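Local coordinates for uncharacterized protein (Bacteroides fragilis, PDB 3NNG) that is of unknown function but holds a calcium-binding F5/8 type C domain, a fold that in its relatives often binds carbohydrate or other cell-surface ligands, at residues A[19-25]-A[39-45]; A[62-68]-A[136-142]; A[74-80]-A[151-157]; A[93-97]-A[107-111]. The protein carries 1 engineered substitution. All coordinates share one frame. Residues are numbered along the deposited sequence.

Contact 1: residues A[19-25]-A[39-45]; sequences RSAWSVS and AHLAIDG. With CA (calcium ion), chain C.
This contact forms one flank of the calcium site of the F5/8 type C domain. Residues 39-42 make a 3-10 turn, with Ala42 N bonded to Ala39 O at 3.0 Å. Leu41 O, within this turn, and Asp44 OD1, just past it, bind the calcium ion at 2.4 and 2.6 Å. Glu46, Thr49, Ala152 and Glu153 complete the site. Residues 19-22 form a type I turn closed by Trp22 N to Arg19 O, 2.9 Å, and strand 23-26 follows. The nearest CA pairs are Ser25-Ala39 5.4 Å, Val24-His40 6.1 Å and Arg19-Ile43 6.7 Å. Ile43 (chi1 p) points at the turn and strand: its CD1 lies 3.6 Å from Val24 CG1 and its CG2 4.0 Å from Trp22 CE3. Val24 CG2 also meets Ala39 CB at 3.7 Å. The Arg19 guanidinium has Ile43 CA over one face, 3.5 Å from Arg19 NH1. With no hydrogen bond between them, the segments meet through apolar side chains and Arg19, whose charge is turned to the calcium ligand Glu153 by a salt bridge; NH1 also bonds to Ile154 O.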
# COMPACT_ATOMS: atom_id res chain seq x y z
N ARG A 19 -7.79 -5.24 -8.98
CA ARG A 19 -6.60 -4.40 -9.19
C ARG A 19 -6.04 -4.44 -10.62
O ARG A 19 -5.13 -3.69 -10.97
CB ARG A 19 -5.49 -4.81 -8.20
CG ARG A 19 -5.87 -4.65 -6.72
CD ARG A 19 -4.87 -5.33 -5.78
NE ARG A 19 -4.84 -6.77 -5.98
CZ ARG A 19 -4.06 -7.61 -5.29
NH1 ARG A 19 -3.24 -7.17 -4.33
NH2 ARG A 19 -4.11 -8.91 -5.56
N SER A 20 -6.59 -5.33 -11.44
CA SER A 20 -6.01 -5.63 -12.75
C SER A 20 -5.91 -4.44 -13.71
O SER A 20 -5.16 -4.49 -14.68
CB SER A 20 -6.79 -6.76 -13.44
OG SER A 20 -8.10 -6.34 -13.73
N ALA A 21 -6.68 -3.38 -13.46
CA ALA A 21 -6.61 -2.21 -14.33
C ALA A 21 -5.99 -1.02 -13.62
O ALA A 21 -5.94 0.09 -14.16
CB ALA A 21 -8.00 -1.85 -14.90
N TRP A 22 -5.52 -1.24 -12.40
CA TRP A 22 -4.73 -0.23 -11.70
C TRP A 22 -3.45 0.14 -12.44
O TRP A 22 -2.85 -0.68 -13.16
CB TRP A 22 -4.38 -0.73 -10.30
CG TRP A 22 -5.53 -0.72 -9.37
CD1 TRP A 22 -6.85 -0.47 -9.68
CD2 TRP A 22 -5.49 -0.97 -7.96
NE1 TRP A 22 -7.63 -0.56 -8.54
CE2 TRP A 22 -6.81 -0.87 -7.48
CE3 TRP A 22 -4.45 -1.28 -7.07
CZ2 TRP A 22 -7.12 -1.05 -6.14
CZ3 TRP A 22 -4.76 -1.46 -5.75
CH2 TRP A 22 -6.09 -1.35 -5.29
N SER A 23 -3.03 1.38 -12.26
CA SER A 23 -1.77 1.87 -12.81
C SER A 23 -0.91 2.29 -11.62
O SER A 23 -1.20 3.27 -10.94
CB SER A 23 -2.04 3.05 -13.76
OG SER A 23 -0.85 3.55 -14.34
N VAL A 24 0.15 1.53 -11.35
CA VAL A 24 0.88 1.68 -10.10
C VAL A 24 2.28 2.23 -10.31
O VAL A 24 2.89 2.01 -11.36
CB VAL A 24 0.96 0.33 -9.33
CG1 VAL A 24 -0.43 -0.28 -9.18
CG2 VAL A 24 1.89 -0.63 -10.04
N SER A 25 2.80 2.92 -9.30
CA SER A 25 4.18 3.43 -9.34
C SER A 25 4.72 3.54 -7.92
O SER A 25 3.97 3.38 -6.97
CB SER A 25 4.22 4.80 -10.01
OG SER A 25 3.36 5.71 -9.34
N ALA A 39 6.80 -1.96 -8.50
CA ALA A 39 5.55 -1.61 -7.83
C ALA A 39 4.42 -2.60 -8.10
O ALA A 39 3.61 -2.90 -7.21
CB ALA A 39 5.12 -0.20 -8.21
N HIS A 40 4.37 -3.11 -9.34
CA HIS A 40 3.28 -3.96 -9.80
C HIS A 40 3.29 -5.30 -9.06
O HIS A 40 2.28 -5.98 -8.96
CB HIS A 40 3.39 -4.20 -11.31
CG HIS A 40 4.64 -4.91 -11.72
ND1 HIS A 40 5.85 -4.26 -11.88
CD2 HIS A 40 4.89 -6.21 -11.99
CE1 HIS A 40 6.78 -5.12 -12.23
NE2 HIS A 40 6.22 -6.32 -12.30
N LEU A 41 4.46 -5.68 -8.55
CA LEU A 41 4.55 -6.92 -7.79
C LEU A 41 3.78 -6.86 -6.48
O LEU A 41 3.47 -7.89 -5.91
CB LEU A 41 6.01 -7.33 -7.54
CG LEU A 41 6.85 -7.59 -8.79
CD1 LEU A 41 8.29 -7.90 -8.42
CD2 LEU A 41 6.27 -8.73 -9.63
N ALA A 42 3.45 -5.67 -6.00
CA ALA A 42 2.61 -5.56 -4.80
C ALA A 42 1.13 -5.88 -5.03
O ALA A 42 0.36 -6.02 -4.07
CB ALA A 42 2.76 -4.18 -4.16
N ILE A 43 0.71 -5.95 -6.30
CA ILE A 43 -0.71 -6.17 -6.59
C ILE A 43 -0.96 -7.36 -7.53
O ILE A 43 -1.94 -7.36 -8.28
CB ILE A 43 -1.39 -4.91 -7.18
CG1 ILE A 43 -0.68 -4.47 -8.47
CG2 ILE A 43 -1.39 -3.75 -6.15
CD1 ILE A 43 -1.57 -3.67 -9.41
N ASP A 44 -0.09 -8.36 -7.51
CA ASP A 44 -0.22 -9.48 -8.45
C ASP A 44 -0.83 -10.74 -7.84
O ASP A 44 -0.98 -11.75 -8.52
CB ASP A 44 1.12 -9.79 -9.13
CG ASP A 44 2.17 -10.29 -8.16
OD1 ASP A 44 1.82 -10.54 -6.99
OD2 ASP A 44 3.35 -10.44 -8.57
N GLY A 45 -1.20 -10.67 -6.57
CA GLY A 45 -1.86 -11.77 -5.89
C GLY A 45 -0.93 -12.81 -5.28
O GLY A 45 -1.40 -13.80 -4.73
CA CA C . 3.07 -9.94 -4.76

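Contact 2: residues A[62-68]-A[136-142]; sequences CWWNTVL and KEFRINC
Six backbone hydrogen bonds join strand 63-68 and its lead-in Cys62 to the antiparallel strand segment 136-142. Trp64 N to Ile140 O is 3.1 Å and Ile140 N to Trp64 O is 2.8 Å. Thr66 N to Phe138 O is 2.8 Å and Phe138 N to Thr66 O is 2.9 Å. Cys142 N to Cys62 O and Leu68 N to Lys136 O, both 2.8 Å, lie at the two ends. Lys136 NZ curls back to Leu68 O at 2.9 Å. A water bridges Cys62 O (3.2 Å) and Cys142 O (2.8 Å). Trp63-Asn141, Asn65-Arg139 and Val67-Glu137 are the non-hydrogen-bonded pairs. On their face the Arg139 guanidinium lies flat on Trp63 (chi1 p), planes at 10°, a cation-pi contact with Arg139 CZ 3.7 Å from the centroid of the six-membered ring. Glu137 forms a salt bridge to Arg99. These strands belong to the antiparallel beta sandwich of the F5/8 type C (discoidin-like) fold. The strand axes run 4.7 Å apart at 174°. Lys136 and Glu137 form a classic beta bulge opposite Arg99. The other face carries Trp64, Thr66, Phe138 and Ile140 into the core. Trp64 CB meets Ile140 CG2 at 3.9 Å, and Thr66 CG2 meets Phe138 CB at 3.8 Å. Phe138 CD1 approaches the edge of the Trp64 ring, 4.4 Å from CZ3. Leu68 CD1 lies 4.3 Å from Phe138 CB.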
# COMPACT_ATOMS: atom_id res chain seq x y z
N CYS A 62 9.90 7.48 0.36
CA CYS A 62 9.56 6.06 0.27
C CYS A 62 8.05 5.90 0.16
O CYS A 62 7.33 6.14 1.13
CB CYS A 62 10.06 5.32 1.51
SG CYS A 62 9.79 3.52 1.46
N TRP A 63 7.57 5.52 -1.02
CA TRP A 63 6.13 5.49 -1.24
C TRP A 63 5.69 4.58 -2.39
O TRP A 63 6.49 4.23 -3.27
CB TRP A 63 5.58 6.92 -1.43
CG TRP A 63 6.25 7.68 -2.55
CD1 TRP A 63 7.30 8.55 -2.44
CD2 TRP A 63 5.92 7.62 -3.94
NE1 TRP A 63 7.65 9.04 -3.68
CE2 TRP A 63 6.82 8.49 -4.62
CE3 TRP A 63 4.97 6.92 -4.69
CZ2 TRP A 63 6.78 8.66 -6.00
CZ3 TRP A 63 4.93 7.10 -6.07
CH2 TRP A 63 5.83 7.96 -6.71
N TRP A 64 4.43 4.17 -2.34
CA TRP A 64 3.83 3.34 -3.37
C TRP A 64 2.47 3.97 -3.72
O TRP A 64 1.76 4.46 -2.84
CB TRP A 64 3.69 1.89 -2.88
CG TRP A 64 3.09 0.91 -3.88
CD1 TRP A 64 3.77 -0.01 -4.67
CD2 TRP A 64 1.70 0.72 -4.16
NE1 TRP A 64 2.87 -0.74 -5.42
CE2 TRP A 64 1.60 -0.30 -5.14
CE3 TRP A 64 0.53 1.33 -3.68
CZ2 TRP A 64 0.37 -0.72 -5.65
CZ3 TRP A 64 -0.70 0.90 -4.19
CH2 TRP A 64 -0.77 -0.12 -5.16
N ASN A 65 2.13 3.98 -5.00
CA ASN A 65 1.00 4.77 -5.48
C ASN A 65 0.20 3.97 -6.49
O ASN A 65 0.79 3.21 -7.27
CB ASN A 65 1.51 6.05 -6.15
CG ASN A 65 0.39 7.00 -6.54
OD1 ASN A 65 -0.21 6.89 -7.61
ND2 ASN A 65 0.10 7.95 -5.66
N THR A 66 -1.12 4.12 -6.47
CA THR A 66 -1.96 3.53 -7.50
C THR A 66 -3.00 4.52 -8.04
O THR A 66 -3.67 5.23 -7.27
CB THR A 66 -2.67 2.23 -7.02
OG1 THR A 66 -3.45 1.68 -8.09
CG2 THR A 66 -3.58 2.50 -5.82
N VAL A 67 -3.10 4.59 -9.36
CA VAL A 67 -4.23 5.24 -10.01
C VAL A 67 -5.28 4.16 -10.23
O VAL A 67 -5.05 3.20 -10.95
CB VAL A 67 -3.83 5.83 -11.38
CG1 VAL A 67 -4.95 6.72 -11.92
CG2 VAL A 67 -2.53 6.61 -11.28
N LEU A 68 -6.43 4.30 -9.57
CA LEU A 68 -7.51 3.34 -9.73
C LEU A 68 -8.22 3.62 -11.04
O LEU A 68 -8.37 4.78 -11.41
CB LEU A 68 -8.50 3.44 -8.56
CG LEU A 68 -7.98 3.01 -7.17
CD1 LEU A 68 -6.92 3.95 -6.62
CD2 LEU A 68 -9.12 2.85 -6.15
N LYS A 136 -9.72 8.28 -6.46
CA LYS A 136 -9.21 7.93 -7.80
C LYS A 136 -7.74 7.55 -7.76
O LYS A 136 -7.28 6.74 -8.55
CB LYS A 136 -9.43 9.09 -8.79
CG LYS A 136 -9.05 8.80 -10.26
CD LYS A 136 -9.75 7.56 -10.76
CE LYS A 136 -9.81 7.50 -12.28
NZ LYS A 136 -8.53 7.18 -12.96
N GLU A 137 -7.01 8.13 -6.81
CA GLU A 137 -5.59 7.84 -6.63
C GLU A 137 -5.25 7.64 -5.13
O GLU A 137 -5.76 8.36 -4.27
CB GLU A 137 -4.75 8.99 -7.23
CG GLU A 137 -3.31 8.64 -7.53
CD GLU A 137 -2.66 9.65 -8.47
OE1 GLU A 137 -3.33 10.66 -8.82
OE2 GLU A 137 -1.48 9.44 -8.85
N PHE A 138 -4.40 6.67 -4.83
CA PHE A 138 -4.05 6.32 -3.45
C PHE A 138 -2.54 6.25 -3.35
O PHE A 138 -1.89 5.61 -4.18
CB PHE A 138 -4.67 4.96 -3.11
CG PHE A 138 -4.20 4.35 -1.80
CD1 PHE A 138 -3.00 3.67 -1.72
CD2 PHE A 138 -5.01 4.38 -0.66
CE1 PHE A 138 -2.58 3.07 -0.54
CE2 PHE A 138 -4.60 3.80 0.53
CZ PHE A 138 -3.38 3.13 0.59
N ARG A 139 -1.97 6.92 -2.35
CA ARG A 139 -0.53 6.82 -2.07
C ARG A 139 -0.28 6.42 -0.63
O ARG A 139 -0.91 6.94 0.29
CB ARG A 139 0.20 8.13 -2.37
CG ARG A 139 1.75 8.00 -2.25
CD ARG A 139 2.50 9.16 -2.93
NE ARG A 139 2.14 9.30 -4.34
CZ ARG A 139 2.85 9.99 -5.24
NH1 ARG A 139 3.98 10.59 -4.88
NH2 ARG A 139 2.45 10.07 -6.50
N ILE A 140 0.66 5.50 -0.43
CA ILE A 140 1.12 5.20 0.92
C ILE A 140 2.58 5.61 1.12
O ILE A 140 3.49 5.06 0.50
CB ILE A 140 0.87 3.71 1.29
CG1 ILE A 140 1.37 3.41 2.71
CG2 ILE A 140 1.50 2.76 0.27
CD1 ILE A 140 0.89 2.05 3.25
N ASN A 141 2.80 6.61 1.97
CA ASN A 141 4.15 7.05 2.33
C ASN A 141 4.65 6.25 3.53
O ASN A 141 4.12 6.41 4.64
CB ASN A 141 4.15 8.55 2.65
CG ASN A 141 3.88 9.41 1.43
OD1 ASN A 141 4.55 9.26 0.40
ND2 ASN A 141 2.90 10.31 1.52
N CYS A 142 5.64 5.39 3.29
CA CYS A 142 6.15 4.49 4.30
C CYS A 142 7.15 5.22 5.18
O CYS A 142 8.14 5.75 4.69
CB CYS A 142 6.79 3.25 3.65
SG CYS A 142 5.57 2.38 2.60
O HOH W 1 7.41 8.17 3.56

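Contact 3: residues A[74-80]-A[151-157]; sequences LTGFSVT and FAEINLY. With CA (calcium ion), chain C.
Leu74 lies in strand 71-79, which pairs antiparallel with strand 148-159 in the core of the beta-sandwich F5/8 type C domain; the axes of segments 74-79 and 154-157 are 4.7 Å apart at 167°. Leu74 CD1 packs 3.7 Å from Leu156 CG. Thr75 N bonds to Tyr157 O at 2.9 Å. Gly76, whose phi of 167° favours glycine, accepts Tyr157 N on its O at 3.0 Å. Phe77 (chi1 p) pairs with Leu156 without hydrogen bonds, and Phe77 CB touches Leu156 CD1 at 3.7 Å. Ser78 N bonds to Asn155 O, 3.0 Å, and Asn155 N to Ser78 O, 2.9 Å. Ser78 OG and Tyr157 OH share a hydrogen bond of 2.8 Å. A water links Ser78 OG, Glu153 O and Asn155 ND2. Val79 CG1 meets Ile154 CG1 at 3.8 Å and sits over a face of the Phe151 ring, 4.1 Å from Phe151 CD1. At Thr80 the bonds weaken: Thr80 N to Glu153 O is 3.1 Å, and Glu153 N to Thr80 OG1 is 3.0 Å. Here Glu153 forms a salt bridge with Arg19. Leu41, Asp44, Glu46 and Thr49 bind the calcium ion together with Ala152 O at 2.5 Å and Glu153 OE2 at 2.6 Å.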
# COMPACT_ATOMS: atom_id res chain seq x y z
N LEU A 74 -13.43 4.37 -0.26
CA LEU A 74 -12.37 3.58 0.39
C LEU A 74 -12.63 3.36 1.87
O LEU A 74 -12.66 4.32 2.65
CB LEU A 74 -11.04 4.30 0.21
CG LEU A 74 -9.81 3.63 0.81
CD1 LEU A 74 -9.67 2.22 0.22
CD2 LEU A 74 -8.56 4.47 0.55
N THR A 75 -12.78 2.09 2.27
CA THR A 75 -13.04 1.76 3.67
C THR A 75 -11.78 1.36 4.45
O THR A 75 -11.77 1.35 5.67
CB THR A 75 -14.13 0.66 3.82
OG1 THR A 75 -14.49 0.54 5.20
CG2 THR A 75 -13.64 -0.69 3.31
N GLY A 76 -10.71 1.05 3.74
CA GLY A 76 -9.47 0.72 4.40
C GLY A 76 -8.51 0.09 3.41
O GLY A 76 -8.82 0.00 2.23
N PHE A 77 -7.36 -0.36 3.90
CA PHE A 77 -6.44 -1.09 3.05
C PHE A 77 -5.74 -2.15 3.89
O PHE A 77 -5.89 -2.20 5.12
CB PHE A 77 -5.44 -0.14 2.40
CG PHE A 77 -4.45 0.44 3.37
CD1 PHE A 77 -4.80 1.52 4.17
CD2 PHE A 77 -3.20 -0.11 3.50
CE1 PHE A 77 -3.89 2.05 5.07
CE2 PHE A 77 -2.28 0.40 4.40
CZ PHE A 77 -2.63 1.49 5.19
N SER A 78 -4.96 -2.99 3.22
CA SER A 78 -4.21 -4.02 3.91
C SER A 78 -2.89 -4.25 3.22
O SER A 78 -2.78 -4.13 1.99
CB SER A 78 -5.00 -5.33 3.93
OG SER A 78 -4.97 -5.94 2.65
N VAL A 79 -1.88 -4.60 4.02
CA VAL A 79 -0.56 -4.91 3.52
C VAL A 79 -0.08 -6.21 4.17
O VAL A 79 -0.56 -6.59 5.24
CB VAL A 79 0.43 -3.73 3.79
CG1 VAL A 79 -0.02 -2.48 3.04
CG2 VAL A 79 0.53 -3.42 5.29
N THR A 80 0.85 -6.89 3.50
CA THR A 80 1.49 -8.10 4.04
C THR A 80 2.95 -7.82 4.35
O THR A 80 3.43 -6.69 4.17
CB THR A 80 1.44 -9.25 3.02
OG1 THR A 80 2.15 -8.87 1.84
CG2 THR A 80 -0.03 -9.59 2.64
N PHE A 151 6.35 -4.29 0.53
CA PHE A 151 5.29 -5.24 0.87
C PHE A 151 4.92 -6.09 -0.32
O PHE A 151 5.07 -5.67 -1.46
CB PHE A 151 4.06 -4.54 1.48
CG PHE A 151 3.64 -3.28 0.77
CD1 PHE A 151 3.74 -2.04 1.40
CD2 PHE A 151 3.12 -3.32 -0.52
CE1 PHE A 151 3.35 -0.87 0.76
CE2 PHE A 151 2.72 -2.17 -1.17
CZ PHE A 151 2.84 -0.93 -0.54
N ALA A 152 4.47 -7.32 -0.06
CA ALA A 152 4.29 -8.29 -1.12
C ALA A 152 2.91 -8.15 -1.72
O ALA A 152 2.72 -8.39 -2.90
CB ALA A 152 4.50 -9.69 -0.61
N GLU A 153 1.96 -7.75 -0.90
CA GLU A 153 0.59 -7.60 -1.36
C GLU A 153 -0.07 -6.46 -0.63
O GLU A 153 -0.09 -6.43 0.59
CB GLU A 153 -0.18 -8.90 -1.10
CG GLU A 153 0.11 -9.96 -2.13
CD GLU A 153 -0.35 -9.52 -3.51
OE1 GLU A 153 -1.54 -9.17 -3.66
OE2 GLU A 153 0.47 -9.51 -4.45
N ILE A 154 -0.61 -5.51 -1.40
CA ILE A 154 -1.47 -4.48 -0.86
C ILE A 154 -2.85 -4.56 -1.52
O ILE A 154 -2.96 -4.86 -2.71
CB ILE A 154 -0.91 -3.08 -1.07
CG1 ILE A 154 -1.77 -2.06 -0.32
CG2 ILE A 154 -0.82 -2.76 -2.59
CD1 ILE A 154 -1.11 -0.70 -0.19
N ASN A 155 -3.88 -4.30 -0.73
CA ASN A 155 -5.25 -4.27 -1.23
C ASN A 155 -5.97 -3.05 -0.72
O ASN A 155 -5.63 -2.52 0.33
CB ASN A 155 -6.00 -5.52 -0.78
CG ASN A 155 -5.64 -6.73 -1.61
OD1 ASN A 155 -6.16 -6.91 -2.71
ND2 ASN A 155 -4.74 -7.55 -1.10
N LEU A 156 -6.96 -2.60 -1.48
CA LEU A 156 -7.85 -1.55 -1.01
C LEU A 156 -9.23 -2.15 -0.91
O LEU A 156 -9.57 -3.04 -1.70
CB LEU A 156 -7.84 -0.35 -1.98
CG LEU A 156 -6.86 0.80 -1.75
CD1 LEU A 156 -5.50 0.32 -1.27
CD2 LEU A 156 -6.71 1.67 -3.04
N TYR A 157 -10.03 -1.68 0.04
CA TYR A 157 -11.35 -2.27 0.30
C TYR A 157 -12.49 -1.26 0.19
O TYR A 157 -12.31 -0.06 0.45
CB TYR A 157 -11.38 -2.94 1.68
CG TYR A 157 -10.36 -4.04 1.80
CD1 TYR A 157 -9.10 -3.78 2.29
CD2 TYR A 157 -10.66 -5.35 1.40
CE1 TYR A 157 -8.14 -4.79 2.39
CE2 TYR A 157 -9.71 -6.36 1.48
CZ TYR A 157 -8.45 -6.07 1.99
OH TYR A 157 -7.49 -7.06 2.09
CA CA C . 3.07 -9.94 -4.76
O HOH W 2 -2.92 -7.22 1.44

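Contact 4: residues A[93-97]-A[107-111]; sequences SAEIK and VTYPR
Val107 begins the return strand of the beta hairpin 93-100/107-114, at one side of the F5/8 type C domain. The touching parts run 155° apart, so the strands are antiparallel but splayed. Val107 O takes a CA-H...O contact from Lys97 CA at 3.4 Å. Thr108 forms the one beta bridge between the segments, a non-hydrogen-bonded pair with Lys97. Both side chains lie on the same face, with Thr108 OG1 3.0 Å from Lys97 CE. Thr108 CG2 also lies 4.2 Å from Glu95 CG. Tyr109 N gives the single direct hydrogen bond, to Ile96 O at 2.9 Å. Tyr109 CB packs against Ile96 CB at 4.1 Å, while the Tyr109 ring (chi1 t) leads away and its OH bonds to Glu129 N. Ile96 packs on Phe138 and Ile140 of the neighbouring strand. Beyond Tyr109 N the direct pairing stops and a water stands between the segments. That water accepts from Ile96 N at 2.7 Å and donates to Tyr109 O at 2.6 Å and Arg111 O at 2.8 Å.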
# COMPACT_ATOMS: atom_id res chain seq x y z
N SER A 93 5.30 1.55 10.02
CA SER A 93 4.36 2.67 10.08
C SER A 93 4.26 3.42 8.75
O SER A 93 5.23 3.52 8.00
CB SER A 93 4.76 3.64 11.20
OG SER A 93 6.07 4.15 10.99
N ALA A 94 3.08 3.95 8.46
CA ALA A 94 2.86 4.62 7.19
C ALA A 94 1.85 5.72 7.33
O ALA A 94 1.08 5.75 8.30
CB ALA A 94 2.38 3.63 6.11
N GLU A 95 1.86 6.61 6.35
CA GLU A 95 0.87 7.66 6.21
C GLU A 95 0.23 7.53 4.84
O GLU A 95 0.88 7.13 3.87
CB GLU A 95 1.55 9.02 6.34
CG GLU A 95 0.60 10.16 6.58
CD GLU A 95 0.96 10.96 7.81
OE1 GLU A 95 2.15 10.93 8.21
OE2 GLU A 95 0.05 11.62 8.38
N ILE A 96 -1.06 7.85 4.76
CA ILE A 96 -1.84 7.69 3.53
C ILE A 96 -2.29 9.04 2.97
O ILE A 96 -2.74 9.90 3.71
CB ILE A 96 -3.12 6.84 3.80
CG1 ILE A 96 -2.75 5.40 4.18
CG2 ILE A 96 -4.04 6.86 2.60
CD1 ILE A 96 -1.91 4.69 3.16
N LYS A 97 -2.18 9.20 1.65
CA LYS A 97 -2.82 10.31 0.95
C LYS A 97 -3.68 9.75 -0.18
O LYS A 97 -3.30 8.79 -0.84
CB LYS A 97 -1.79 11.29 0.36
CG LYS A 97 -0.88 11.94 1.39
CD LYS A 97 -0.13 13.13 0.80
CE LYS A 97 0.13 14.19 1.86
NZ LYS A 97 1.00 13.74 3.00
N VAL A 107 -5.68 14.85 -0.46
CA VAL A 107 -6.09 14.92 0.92
C VAL A 107 -5.29 13.90 1.73
O VAL A 107 -5.13 12.74 1.32
CB VAL A 107 -7.59 14.67 1.04
CG1 VAL A 107 -8.37 15.72 0.24
CG2 VAL A 107 -7.93 13.31 0.52
N THR A 108 -4.75 14.34 2.86
CA THR A 108 -3.97 13.45 3.73
C THR A 108 -4.87 12.87 4.81
O THR A 108 -5.66 13.58 5.42
CB THR A 108 -2.81 14.20 4.42
OG1 THR A 108 -2.21 15.12 3.51
CG2 THR A 108 -1.76 13.22 4.92
N TYR A 109 -4.77 11.57 5.03
CA TYR A 109 -5.48 10.93 6.13
C TYR A 109 -4.67 11.24 7.39
O TYR A 109 -3.48 10.95 7.45
CB TYR A 109 -5.59 9.43 5.89
CG TYR A 109 -6.48 8.71 6.87
CD1 TYR A 109 -7.85 8.95 6.90
CD2 TYR A 109 -5.96 7.79 7.75
CE1 TYR A 109 -8.67 8.27 7.79
CE2 TYR A 109 -6.76 7.12 8.65
CZ TYR A 109 -8.11 7.36 8.67
OH TYR A 109 -8.90 6.68 9.58
N PRO A 110 -5.30 11.86 8.40
CA PRO A 110 -4.56 12.51 9.49
C PRO A 110 -4.05 11.58 10.59
O PRO A 110 -3.69 12.08 11.65
CB PRO A 110 -5.61 13.46 10.08
CG PRO A 110 -6.89 12.76 9.86
CD PRO A 110 -6.76 11.98 8.58
N ARG A 111 -4.02 10.27 10.35
CA ARG A 111 -3.54 9.32 11.35
C ARG A 111 -2.38 8.49 10.81
O ARG A 111 -2.49 7.91 9.72
CB ARG A 111 -4.66 8.35 11.77
CG ARG A 111 -5.92 8.99 12.36
CD ARG A 111 -5.58 9.85 13.57
NE ARG A 111 -6.54 9.70 14.66
CZ ARG A 111 -6.39 8.86 15.68
NH1 ARG A 111 -5.32 8.08 15.75
NH2 ARG A 111 -7.31 8.80 16.64
O HOH W 3 -2.12 8.75 7.04

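How the contacts relate
All four contacts lie in one F5/8 type C domain and reach the same curled antiparallel sheet. Contact 1 comes first along the chain. Contacts 2 and 3 follow with alternating segments, and both span the hairpin of contact 4. Contact 1 touches contact 2 where strand 23-26 pairs with strand 63-68. Contacts 2 and 4 meet where strand 124-144 pairs with strand 93-100. Trp64, Phe138 and Ile140 of contact 2 pack on contact 3, joining the layers of the core. Contacts 1 and 3 share the calcium ion, which ties an early loop to the break in strand 148-159. Contacts 1 and 4 sit on opposite sides of the chain's centre, with centres about 20 Å apart.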